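Side-chain contacts in adenine phosphoribosyltransferase, putative (Trypanosoma brucei brucei, PDB 5VN4), which probably catalyses the transfer of a phosphoribosyl group from 5-phospho-alpha-D-ribose 1-diphosphate to adenine, giving AMP and diphosphate in purine salvage: residues Y18-L21 / L27-K30; V71-N76 / L177-G182. All coordinates share one frame; numbering follows the deposited sequence. Where two conformers were deposited one is given.

Contact 1. Residues Y18-L21 / L27-K30; sequences YFTL and LRKK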
ATOM      1  N   TYR A  18      14.465  19.951  -6.840  1.00 10.57           N
ATOM      2  CA  TYR A  18      14.053  18.690  -7.458  1.00 10.30           C
ATOM      3  C   TYR A  18      15.314  17.850  -7.606  1.00 10.95           C
ATOM      4  O   TYR A  18      16.162  18.151  -8.453  1.00 11.79           O
ATOM      5  CB  TYR A  18      13.384  18.935  -8.814  1.00 10.93           C
ATOM      6  CG  TYR A  18      12.330  17.909  -9.213  1.00 10.65           C
ATOM      7  CD1 TYR A  18      12.441  16.570  -8.855  1.00 10.96           C
ATOM      8  CD2 TYR A  18      11.214  18.295  -9.954  1.00 11.10           C
ATOM      9  CE1 TYR A  18      11.468  15.651  -9.223  1.00 10.73           C
ATOM     10  CE2 TYR A  18      10.236  17.385 -10.334  1.00 11.16           C
ATOM     11  CZ  TYR A  18      10.373  16.058  -9.961  1.00 10.43           C
ATOM     12  OH  TYR A  18       9.414  15.143 -10.329  1.00 11.93           O
ATOM     13  N   PHE A  19      15.449  16.829  -6.760  1.00 10.56           N
ATOM     14  CA  PHE A  19      16.646  16.001  -6.673  1.00 10.82           C
ATOM     15  C   PHE A  19      16.356  14.594  -7.177  1.00 10.93           C
ATOM     16  O   PHE A  19      15.273  14.055  -6.938  1.00 11.33           O
ATOM     17  CB  PHE A  19      17.120  15.884  -5.221  1.00 10.98           C
ATOM     18  CG  PHE A  19      17.542  17.192  -4.605  1.00 11.38           C
ATOM     19  CD1 PHE A  19      16.605  18.054  -4.038  1.00 12.30           C
ATOM     20  CD2 PHE A  19      18.880  17.559  -4.586  1.00 13.23           C
ATOM     21  CE1 PHE A  19      17.005  19.263  -3.463  1.00 13.30           C
ATOM     22  CE2 PHE A  19      19.282  18.756  -4.009  1.00 13.48           C
ATOM     23  CZ  PHE A  19      18.340  19.612  -3.450  1.00 13.58           C
ATOM     24  N   THR A  20      17.341  14.000  -7.851  1.00 11.00           N
ATOM     25  CA  THR A  20      17.247  12.626  -8.316  1.00 11.02           C
ATOM     26  C   THR A  20      18.637  12.003  -8.233  1.00 10.89           C
ATOM     27  O   THR A  20      19.635  12.706  -8.083  1.00 11.73           O
ATOM     28  CB  THR A  20      16.658  12.582  -9.733  1.00 10.48           C
ATOM     29  OG1 THR A  20      16.318  11.235 -10.082  1.00 11.66           O
ATOM     30  CG2 THR A  20      17.641  13.142 -10.755  1.00 11.92           C
ATOM     31  N   LEU A  21      18.709  10.675  -8.298  1.00 11.04           N
ATOM     32  CA  LEU A  21      20.014  10.035  -8.186  1.00 11.84           C
ATOM     33  C   LEU A  21      20.928  10.468  -9.330  1.00 12.01           C
ATOM     34  O   LEU A  21      20.477  10.740 -10.446  1.00 12.58           O
ATOM     35  CB  LEU A  21      19.874   8.513  -8.199  1.00 12.63           C
ATOM     36  CG  LEU A  21      19.336   7.865  -6.922  1.00 13.13           C
ATOM     37  CD1 LEU A  21      18.984   6.412  -7.211  1.00 14.26           C
ATOM     38  CD2 LEU A  21      20.334   7.968  -5.778  1.00 14.47           C
ATOM     39  N   LEU A  27      22.348   2.472  -7.547  1.00 13.75           N
ATOM     40  CA  LEU A  27      20.926   2.217  -7.351  1.00 13.99           C
ATOM     41  C   LEU A  27      20.126   2.614  -8.585  1.00 12.57           C
ATOM     42  O   LEU A  27      19.168   1.924  -8.958  1.00 12.86           O
ATOM     43  CB  LEU A  27      20.421   2.929  -6.094  1.00 14.02           C
ATOM     44  CG  LEU A  27      18.937   2.749  -5.767  1.00 14.25           C
ATOM     45  CD1 LEU A  27      18.555   1.274  -5.694  1.00 14.53           C
ATOM     46  CD2 LEU A  27      18.566   3.467  -4.468  1.00 15.62           C
ATOM     47  N   ARG A  28      20.513   3.712  -9.245  1.00 12.62           N
ATOM     48  CA  ARG A  28      19.878   4.054 -10.516  1.00 11.66           C
ATOM     49  C   ARG A  28      20.067   2.941 -11.546  1.00 11.80           C
ATOM     50  O   ARG A  28      19.127   2.586 -12.263  1.00 12.26           O
ATOM     51  CB  ARG A  28      20.410   5.377 -11.061  1.00 12.32           C
ATOM     52  CG  ARG A  28      19.828   5.718 -12.431  1.00 12.24           C
ATOM     53  CD  ARG A  28      20.324   7.046 -12.963  1.00 13.91           C
ATOM     54  NE  ARG A  28      19.803   8.201 -12.230  1.00 13.48           N
ATOM     55  CZ  ARG A  28      18.625   8.783 -12.465  1.00 12.80           C
ATOM     56  NH1 ARG A  28      17.789   8.290 -13.380  1.00 13.84           N
ATOM     57  NH2 ARG A  28      18.265   9.850 -11.764  1.00 12.15           N
ATOM     58  N   LYS A  29      21.277   2.384 -11.637  1.00 12.32           N
ATOM     59  CA  LYS A  29      21.520   1.315 -12.601  1.00 13.23           C
ATOM     60  C   LYS A  29      20.629   0.107 -12.326  1.00 12.86           C
ATOM     61  O   LYS A  29      20.165  -0.552 -13.264  1.00 14.44           O
ATOM     62  CB  LYS A  29      22.998   0.928 -12.589  1.00 15.99           C
ATOM     63  CG  LYS A  29      23.944   2.071 -12.929  1.00 20.67           C
ATOM     64  CD  LYS A  29      23.850   2.509 -14.386  1.00 24.69           C
ATOM     65  CE  LYS A  29      24.908   3.577 -14.697  1.00 28.97           C
ATOM     66  NZ  LYS A  29      24.906   4.040 -16.112  1.00 32.35           N
ATOM     67  N   LYS A  30      20.381  -0.205 -11.049  1.00 13.32           N
ATOM     68  CA  LYS A  30      19.459  -1.295 -10.730  1.00 13.16           C
ATOM     69  C   LYS A  30      18.038  -0.983 -11.195  1.00 12.14           C
ATOM     70  O   LYS A  30      17.361  -1.849 -11.758  1.00 12.89           O
ATOM     71  CB  LYS A  30      19.483  -1.592  -9.228  1.00 14.55           C
ATOM     72  CG  LYS A  30      20.790  -2.209  -8.748  1.00 17.19           C
ATOM     73  CD  LYS A  30      20.758  -2.525  -7.264  1.00 20.30           C
ATOM     74  CE  LYS A  30      22.016  -3.250  -6.840  1.00 22.76           C
ATOM     75  NZ  LYS A  30      23.224  -2.427  -7.099  1.00 23.55           N
TER

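Contact 2. Residues V71-N76 / L177-G182; sequences VDRYKN and LVEVAG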
ATOM      1  N   VAL A  71      15.678   5.306   4.801  1.00 15.39           N
ATOM      2  CA  VAL A  71      15.970   5.127   6.219  1.00 16.51           C
ATOM      3  C   VAL A  71      17.276   5.820   6.582  1.00 17.88           C
ATOM      4  O   VAL A  71      17.341   6.586   7.551  1.00 18.62           O
ATOM      5  CB  VAL A  71      15.977   3.634   6.592  1.00 16.96           C
ATOM      6  CG1 VAL A  71      16.528   3.449   8.006  1.00 18.25           C
ATOM      7  CG2 VAL A  71      14.570   3.064   6.483  1.00 17.62           C
ATOM      8  N   ASP A  72      18.329   5.591   5.788  1.00 18.51           N
ATOM      9  CA  ASP A  72      19.612   6.231   6.071  0.59 19.95           C
ATOM     10  C   ASP A  72      19.507   7.745   5.982  1.00 19.27           C
ATOM     11  O   ASP A  72      20.092   8.463   6.802  1.00 20.73           O
ATOM     12  CB  ASP A  72      20.698   5.719   5.124  0.59 21.87           C
ATOM     13  CG  ASP A  72      21.961   6.575   5.163  0.59 23.82           C
ATOM     14  OD1 ASP A  72      22.048   7.569   4.407  0.59 23.89           O
ATOM     15  OD2 ASP A  72      22.864   6.260   5.968  0.59 24.95           O
ATOM     16  N   ARG A  73      18.772   8.247   4.987  1.00 18.47           N
ATOM     17  CA  ARG A  73      18.649   9.686   4.792  1.00 17.87           C
ATOM     18  C   ARG A  73      18.001  10.344   6.001  1.00 18.66           C
ATOM     19  O   ARG A  73      18.490  11.362   6.509  1.00 20.21           O
ATOM     20  CB  ARG A  73      17.827   9.951   3.530  1.00 17.17           C
ATOM     21  CG  ARG A  73      17.625  11.413   3.212  1.00 16.19           C
ATOM     22  CD  ARG A  73      17.049  11.549   1.811  1.00 16.54           C
ATOM     23  NE  ARG A  73      16.802  12.947   1.480  1.00 16.04           N
ATOM     24  CZ  ARG A  73      17.734  13.783   1.035  1.00 16.03           C
ATOM     25  NH1 ARG A  73      18.979  13.359   0.845  1.00 17.43           N
ATOM     26  NH2 ARG A  73      17.414  15.042   0.768  1.00 16.68           N
ATOM     27  N   TYR A  74      16.894   9.774   6.476  1.00 18.92           N
ATOM     28  CA  TYR A  74      16.162  10.401   7.565  1.00 19.86           C
ATOM     29  C   TYR A  74      16.758  10.089   8.931  1.00 22.43           C
ATOM     30  O   TYR A  74      16.555  10.869   9.865  1.00 23.49           O
ATOM     31  CB  TYR A  74      14.674  10.049   7.476  1.00 19.04           C
ATOM     32  CG  TYR A  74      14.068  10.449   6.141  1.00 16.54           C
ATOM     33  CD1 TYR A  74      14.430  11.647   5.521  1.00 16.95           C
ATOM     34  CD2 TYR A  74      13.156   9.627   5.489  1.00 16.49           C
ATOM     35  CE1 TYR A  74      13.892  12.014   4.296  1.00 16.40           C
ATOM     36  CE2 TYR A  74      12.615   9.979   4.263  1.00 15.43           C
ATOM     37  CZ  TYR A  74      12.982  11.178   3.670  1.00 14.92           C
ATOM     38  OH  TYR A  74      12.439  11.527   2.454  1.00 16.33           O
ATOM     39  N   LYS A  75      17.508   8.990   9.060  1.00 23.60           N
ATOM     40  CA  LYS A  75      18.236   8.737  10.299  1.00 28.63           C
ATOM     41  C   LYS A  75      19.340   9.759  10.516  1.00 31.89           C
ATOM     42  O   LYS A  75      19.734  10.011  11.660  1.00 33.31           O
ATOM     43  CB  LYS A  75      18.877   7.350  10.279  1.00 30.29           C
ATOM     44  CG  LYS A  75      17.995   6.210  10.718  1.00 33.40           C
ATOM     45  CD  LYS A  75      18.861   5.076  11.252  1.00 36.39           C
ATOM     46  CE  LYS A  75      18.118   3.755  11.259  1.00 38.26           C
ATOM     47  NZ  LYS A  75      16.773   3.893  11.876  1.00 39.14           N
ATOM     48  N   ASN A  76      19.870  10.334   9.440  1.00 34.34           N
ATOM     49  CA  ASN A  76      21.032  11.205   9.523  1.00 37.21           C
ATOM     50  C   ASN A  76      20.671  12.687   9.545  1.00 37.03           C
ATOM     51  O   ASN A  76      21.570  13.536   9.527  1.00 37.29           O
ATOM     52  CB  ASN A  76      22.025  10.864   8.409  1.00 40.03           C
ATOM     53  CG  ASN A  76      22.795   9.582   8.697  1.00 42.50           C
ATOM     54  OD1 ASN A  76      23.459   9.467   9.731  1.00 44.25           O
ATOM     55  ND2 ASN A  76      22.693   8.607   7.799  1.00 43.09           N
ATOM     56  N   LEU A 177       6.645  20.425   6.903  1.00 15.26           N
ATOM     57  CA  LEU A 177       6.876  19.491   5.808  1.00 14.41           C
ATOM     58  C   LEU A 177       8.376  19.464   5.542  1.00 14.83           C
ATOM     59  O   LEU A 177       8.954  20.458   5.085  1.00 15.57           O
ATOM     60  CB  LEU A 177       6.084  19.906   4.570  1.00 14.24           C
ATOM     61  CG  LEU A 177       6.261  19.016   3.333  1.00 13.10           C
ATOM     62  CD1 LEU A 177       5.949  17.549   3.639  1.00 13.83           C
ATOM     63  CD2 LEU A 177       5.408  19.513   2.177  1.00 14.03           C
ATOM     64  N   VAL A 178       9.011  18.337   5.861  1.00 14.94           N
ATOM     65  CA  VAL A 178      10.461  18.234   5.741  1.00 15.48           C
ATOM     66  C   VAL A 178      10.877  17.949   4.305  1.00 15.25           C
ATOM     67  O   VAL A 178      11.815  18.564   3.786  1.00 16.87           O
ATOM     68  CB  VAL A 178      10.979  17.162   6.717  1.00 16.68           C
ATOM     69  CG1 VAL A 178      12.484  16.971   6.568  1.00 18.28           C
ATOM     70  CG2 VAL A 178      10.621  17.536   8.147  1.00 17.84           C
ATOM     71  N   GLU A 179      10.201  17.013   3.646  1.00 13.56           N
ATOM     72  CA  GLU A 179      10.632  16.556   2.339  1.00 13.12           C
ATOM     73  C   GLU A 179       9.468  15.844   1.683  1.00 11.79           C
ATOM     74  O   GLU A 179       8.583  15.304   2.359  1.00 12.61           O
ATOM     75  CB  GLU A 179      11.814  15.589   2.490  1.00 13.84           C
ATOM     76  CG  GLU A 179      12.451  15.126   1.214  1.00 16.12           C
ATOM     77  CD  GLU A 179      13.854  14.620   1.445  1.00 17.41           C
ATOM     78  OE1 GLU A 179      14.751  15.454   1.691  1.00 18.66           O
ATOM     79  OE2 GLU A 179      14.061  13.395   1.379  1.00 17.79           O
ATOM     80  N   VAL A 180       9.497  15.849   0.355  1.00 11.34           N
ATOM     81  CA  VAL A 180       8.615  15.067  -0.495  1.00 11.14           C
ATOM     82  C   VAL A 180       9.472  13.988  -1.144  1.00 11.54           C
ATOM     83  O   VAL A 180      10.537  14.292  -1.694  1.00 12.64           O
ATOM     84  CB  VAL A 180       7.990  15.991  -1.555  1.00 12.99           C
ATOM     85  CG1 VAL A 180       7.492  15.215  -2.756  1.00 13.84           C
ATOM     86  CG2 VAL A 180       6.883  16.843  -0.925  1.00 13.42           C
ATOM     87  N   ALA A 181       9.027  12.731  -1.057  1.00 11.05           N
ATOM     88  CA  ALA A 181       9.817  11.580  -1.487  1.00 11.33           C
ATOM     89  C   ALA A 181       9.059  10.741  -2.509  1.00 10.69           C
ATOM     90  O   ALA A 181       7.848  10.534  -2.388  1.00 10.92           O
ATOM     91  CB  ALA A 181      10.175  10.676  -0.300  1.00 11.76           C
ATOM     92  N   GLY A 182       9.790  10.220  -3.495  1.00 10.72           N
ATOM     93  CA  GLY A 182       9.224   9.277  -4.442  1.00 10.68           C
ATOM     94  C   GLY A 182      10.313   8.439  -5.078  1.00  9.60           C
ATOM     95  O   GLY A 182      11.504   8.635  -4.828  1.00 10.48           O
TER

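Contact 1. Residues Y18-L21 / L27-K30
Arg28 hooks the backbone carbonyl of Leu21 with one side of its guanidinium. Arg28 NH2 donates to Leu21 O at 2.7 Å with an N-H...O angle of 153°, and Arg28 NE adds a weak, more bent bond to Leu21 O at 3.2 Å. The oxygen lies at the edge of the guanidinium, 11° out of its plane in the NH2 bond. Thr20 OG1 also sits at this edge, 2.9 Å from Arg28 NH2, and is hydrogen-bonded to Thr210 O on strand 208-213. Arg28 NH1 forms a salt bridge with Asp213 on the same strand, and NE is also bonded to Ser22 O, which ties down the guanidinium's rotation. Strand 18-21, part of the main mixed sheet, is joined by a short link to helix 26-34, and Arg28 ties the end of the strand to the helix that follows. With CG anti to the backbone N, the bend at chi3 (-70°) turns the guanidinium to the Leu21 carbonyl. Next to these polar contacts, Leu21 CD1 rests 3.9 Å from Leu27 CB and also approaches Leu27 CG and CD2. The same methyl of Leu21, CD1, lies 3.7 Å from Arg28 N. Met9 touches both leucines.

Contact 2. Residues V71-N76 / L177-G182
In the alpha/beta core of this type I phosphoribosyltransferase, the last turn of helix 60-75 packs against strand 176-182 of the central sheet, and Arg73 and Tyr74 both reach Glu179. The axes of helix 71-75 and strand 177-182 run nearly antiparallel (167°) and come within 11.7 Å, a distance spanned by the side chains of Arg73, Tyr74 and Glu179. Arg73 grips the carboxylate side-on in a two-nitrogen salt bridge: Arg73 NE donates to Glu179 OE2 at 2.8 Å and Arg73 NH2 to Glu179 OE1, also at 2.8 Å. Both oxygens lie near the guanidinium plane, OE2 accepting through its syn lone pair, OE1 on the syn side but tilted from the carboxylate plane; the two flat groups are turned 31° apart. With CG anti to the backbone N and the chain extended to NE, the arginine reaches across from the helix. Tyr74 OH donates to Glu179 OE2 at 2.7 Å, arriving on the anti side and 34° out of the carboxylate plane. OE2 therefore accepts two bonds and OE1 one, and the nearby arginine would be expected to stabilise the buried negative charge. Val209 of strand 208-213 touches Arg73 and Glu179. The phenol oxygen also meets an apolar neighbour, Tyr74 OH lying 3.7 Å from Ala181 CB.

In the fold
Contact 1 is completed before the chain reaches contact 2, and their centres lie 15 Å apart; the nearest atoms are about 6 Å from each other, without touching. Each places one strand in the same mixed sheet, where strand 208-213 lies between the two, pairing in parallel with 18-21 and with 176-182. Contact 1 is local, fastening helix 26-34 to the strand just before it. Contact 2 joins elements a hundred residues apart, bringing helix 60-75 onto the sheet. Lys30 of helix 26-34 touches Glu61 and Val62 near the start of helix 60-75, linking the two helices directly. Contact 2 lies away from the ligand sites; in contact 1 the side chain of Arg28 is about 12 Å from that of Ala51, which binds adenine.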